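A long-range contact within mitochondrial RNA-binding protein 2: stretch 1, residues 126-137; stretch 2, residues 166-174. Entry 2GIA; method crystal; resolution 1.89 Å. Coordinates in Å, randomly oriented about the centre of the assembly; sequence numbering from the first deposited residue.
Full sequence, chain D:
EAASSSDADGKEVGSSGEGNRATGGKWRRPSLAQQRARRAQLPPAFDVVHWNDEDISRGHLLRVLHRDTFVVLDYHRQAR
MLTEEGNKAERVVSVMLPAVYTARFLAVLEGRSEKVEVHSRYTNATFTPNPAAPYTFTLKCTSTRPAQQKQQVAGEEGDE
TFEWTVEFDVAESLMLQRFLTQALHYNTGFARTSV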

# COMPACT_ATOMS: atom_id res chain seq x y z
N THR D 126 -13.21 1.24 24.70
CA THR D 126 -13.86 1.75 23.49
C THR D 126 -12.86 2.59 22.69
O THR D 126 -11.92 3.19 23.26
CB THR D 126 -15.11 2.69 23.77
OG1 THR D 126 -14.67 3.94 24.31
CG2 THR D 126 -16.09 2.00 24.73
N PHE D 127 -13.06 2.65 21.37
CA PHE D 127 -12.21 3.45 20.49
C PHE D 127 -13.23 4.17 19.63
O PHE D 127 -14.00 3.55 18.92
CB PHE D 127 -11.30 2.54 19.61
CG PHE D 127 -10.34 3.31 18.75
CD1 PHE D 127 -9.18 3.85 19.31
CD2 PHE D 127 -10.61 3.52 17.40
CE1 PHE D 127 -8.28 4.61 18.53
CE2 PHE D 127 -9.74 4.27 16.62
CZ PHE D 127 -8.56 4.82 17.19
N THR D 128 -13.19 5.50 19.66
CA THR D 128 -14.15 6.30 18.96
C THR D 128 -13.51 7.55 18.41
O THR D 128 -12.41 7.93 18.84
CB THR D 128 -15.23 6.74 19.98
OG1 THR D 128 -14.58 7.47 21.02
CG2 THR D 128 -15.88 5.52 20.65
N PRO D 129 -14.18 8.22 17.47
CA PRO D 129 -13.64 9.46 16.91
C PRO D 129 -13.75 10.53 18.00
O PRO D 129 -14.63 10.47 18.87
CB PRO D 129 -14.59 9.81 15.76
CG PRO D 129 -15.38 8.59 15.52
CD PRO D 129 -15.36 7.74 16.73
N ASN D 130 -12.85 11.49 17.98
CA ASN D 130 -12.90 12.56 18.96
C ASN D 130 -13.55 13.76 18.26
O ASN D 130 -13.04 14.26 17.27
CB ASN D 130 -11.51 12.94 19.46
CG ASN D 130 -11.55 14.06 20.48
OD1 ASN D 130 -12.53 14.81 20.54
ND2 ASN D 130 -10.49 14.19 21.29
N PRO D 131 -14.71 14.21 18.77
CA PRO D 131 -15.47 15.35 18.23
C PRO D 131 -14.64 16.63 18.07
O PRO D 131 -14.88 17.41 17.16
CB PRO D 131 -16.58 15.56 19.26
CG PRO D 131 -16.75 14.22 19.90
CD PRO D 131 -15.35 13.67 19.98
N ALA D 132 -13.69 16.84 18.98
CA ALA D 132 -12.84 18.03 18.99
C ALA D 132 -12.10 18.37 17.70
O ALA D 132 -11.79 19.54 17.46
CB ALA D 132 -11.83 17.92 20.13
N ALA D 133 -11.81 17.37 16.86
CA ALA D 133 -11.06 17.63 15.63
C ALA D 133 -11.21 16.48 14.62
O ALA D 133 -11.19 15.30 15.01
CB ALA D 133 -9.60 17.84 15.99
N PRO D 134 -11.35 16.79 13.33
CA PRO D 134 -11.50 15.71 12.35
C PRO D 134 -10.27 14.82 12.33
O PRO D 134 -9.15 15.25 12.59
CB PRO D 134 -11.67 16.45 11.01
CG PRO D 134 -12.24 17.76 11.41
CD PRO D 134 -11.44 18.11 12.66
N TYR D 135 -10.50 13.55 12.01
CA TYR D 135 -9.42 12.61 11.91
C TYR D 135 -8.65 12.36 13.21
O TYR D 135 -7.47 12.01 13.15
CB TYR D 135 -8.45 13.08 10.81
CG TYR D 135 -9.14 13.27 9.46
CD1 TYR D 135 -9.77 12.19 8.83
CD2 TYR D 135 -9.23 14.53 8.86
CE1 TYR D 135 -10.46 12.36 7.65
CE2 TYR D 135 -9.94 14.70 7.65
CZ TYR D 135 -10.55 13.61 7.06
OH TYR D 135 -11.24 13.75 5.88
N THR D 136 -9.28 12.57 14.37
CA THR D 136 -8.63 12.31 15.67
C THR D 136 -9.53 11.31 16.39
O THR D 136 -10.74 11.27 16.17
CB THR D 136 -8.42 13.58 16.56
OG1 THR D 136 -9.69 14.11 16.95
CG2 THR D 136 -7.60 14.64 15.80
N PHE D 137 -8.92 10.51 17.25
CA PHE D 137 -9.64 9.45 17.91
C PHE D 137 -9.23 9.32 19.36
O PHE D 137 -8.20 9.85 19.76
CB PHE D 137 -9.36 8.14 17.18
CG PHE D 137 -9.82 8.15 15.75
CD1 PHE D 137 -11.08 7.66 15.40
CD2 PHE D 137 -9.04 8.74 14.76
CE1 PHE D 137 -11.56 7.76 14.08
CE2 PHE D 137 -9.51 8.85 13.44
CZ PHE D 137 -10.76 8.36 13.10
N VAL D 166 -6.00 7.25 25.95
CA VAL D 166 -4.92 7.68 25.07
C VAL D 166 -5.57 8.39 23.89
O VAL D 166 -6.40 7.81 23.19
CB VAL D 166 -4.07 6.49 24.55
CG1 VAL D 166 -3.01 6.99 23.55
CG2 VAL D 166 -3.34 5.82 25.72
N GLU D 167 -5.21 9.66 23.69
CA GLU D 167 -5.73 10.46 22.60
C GLU D 167 -4.80 10.24 21.38
O GLU D 167 -3.58 10.17 21.52
CB GLU D 167 -5.69 11.96 22.95
CG GLU D 167 -6.60 12.42 24.11
CD GLU D 167 -8.05 12.03 23.90
OE1 GLU D 167 -8.48 11.80 22.74
OE2 GLU D 167 -8.79 11.97 24.90
N PHE D 168 -5.39 10.13 20.21
CA PHE D 168 -4.62 9.96 18.99
C PHE D 168 -4.88 11.20 18.14
O PHE D 168 -6.02 11.38 17.69
CB PHE D 168 -5.11 8.73 18.21
CG PHE D 168 -4.68 7.42 18.80
CD1 PHE D 168 -3.67 6.66 18.19
CD2 PHE D 168 -5.27 6.94 19.98
CE1 PHE D 168 -3.26 5.44 18.75
CE2 PHE D 168 -4.87 5.73 20.56
CZ PHE D 168 -3.87 4.97 19.95
N ASP D 169 -3.88 12.04 17.93
CA ASP D 169 -4.09 13.21 17.07
C ASP D 169 -4.06 12.76 15.58
O ASP D 169 -4.06 11.57 15.29
CB ASP D 169 -3.06 14.33 17.36
CG ASP D 169 -1.62 13.99 16.94
OD1 ASP D 169 -1.40 13.00 16.21
OD2 ASP D 169 -0.70 14.74 17.34
N VAL D 170 -4.08 13.71 14.66
CA VAL D 170 -4.13 13.37 13.24
C VAL D 170 -3.00 12.46 12.80
O VAL D 170 -3.23 11.52 12.04
CB VAL D 170 -4.10 14.61 12.36
CG1 VAL D 170 -4.09 14.21 10.89
CG2 VAL D 170 -5.31 15.44 12.64
N ALA D 171 -1.78 12.75 13.24
CA ALA D 171 -0.62 11.92 12.88
C ALA D 171 -0.69 10.54 13.52
O ALA D 171 -0.46 9.54 12.86
CB ALA D 171 0.68 12.62 13.30
N GLU D 172 -0.97 10.50 14.81
CA GLU D 172 -1.02 9.22 15.54
C GLU D 172 -2.12 8.29 15.04
O GLU D 172 -1.94 7.06 15.03
CB GLU D 172 -1.19 9.51 17.05
CG GLU D 172 0.01 10.31 17.57
CD GLU D 172 -0.23 11.04 18.93
OE1 GLU D 172 -1.39 11.34 19.27
OE2 GLU D 172 0.77 11.32 19.63
N SER D 173 -3.24 8.86 14.61
CA SER D 173 -4.35 8.09 14.10
C SER D 173 -3.96 7.50 12.74
O SER D 173 -4.27 6.35 12.43
CB SER D 173 -5.57 8.99 13.92
OG SER D 173 -6.01 9.44 15.19
N LEU D 174 -3.30 8.32 11.92
CA LEU D 174 -2.83 7.86 10.60
C LEU D 174 -1.83 6.73 10.84
O LEU D 174 -1.86 5.71 10.16
CB LEU D 174 -2.16 9.03 9.87
CG LEU D 174 -1.67 8.79 8.44
CD1 LEU D 174 -2.78 8.11 7.64
CD2 LEU D 174 -1.31 10.15 7.79
O HOH W 1 -7.62 12.62 20.14
O HOH W 2 -5.59 11.16 10.71

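A short antiparallel pairing can anchor a long-range contact when aromatic side chains pack beside it and a helix start closes one end; residues 126-137 and 166-174 of mitochondrial RNA-binding protein 2 illustrate the principle. At the apolar centre lie three buried phenylalanines. Phe127, with chi1 in the t rotamer, brings the end of its side chain nearer to the second stretch than its sideways CA-to-CB bond alone would suggest, and its ring edge meets the face of the Phe168 ring. The centroids are 5.8 Å apart, the planes stand at 80°, and Phe127 CE1 lies 4.1 Å from Phe168 CD2. A flat, wholly apolar ring suits such a place, since it offers both an edge and a face and leaves no polar group unsatisfied.

Phe137 and Phe168 point to the same face of the sheet, their CB atoms 4.4 Å apart. Their backbones form a hydrogen-bonded antiparallel pair: Phe137 N donates to Phe168 O at 3.1 Å, and Phe168 N donates to Phe137 O at 2.9 Å. Both bonds are nearly straight, and they pair the amide and carbonyl groups of these two buried residues with one another. The edge of the Phe137 ring reaches Ser173, with CD2 3.1 Å from OG. A small side chain fits this tight spot, and its hydroxyl is spent within its own stretch, donating from Ser173 OG to Asp169 O at 2.9 Å.

Beyond the paired residues, the second stretch turns into a helix. Asp169 caps it, OD1 accepting from Glu172 N at 2.9 Å, while Glu172 OE1 accepts from Asp169 N, also at 2.9 Å. Val170, in the first turn, presents its CG2 to Thr136 CG2 at 4.0 Å and to Tyr135 CB at 4.3 Å. Thr136 serves two roles: its methyl packs against the helix start, while its OG1 donates to Ala133 O at 2.7 Å within the type II turn from Ala133 to Thr136. Its CA also approaches Phe168 O at 3.4 Å in a CA-H...O contact.

Water and longer side chains complete the edge. One water donates to Tyr135 O at 3.2 Å and to Val170 O at 2.7 Å, joining turn to helix. On the exposed Glu167, the side chain bends back so that OE1 accepts a weak hydrogen bond from Asn130 ND2 at 3.4 Å. Asn130 can do this while its OD1 accepts from Ala132 N at 2.8 Å, because its amide carries both donor and acceptor.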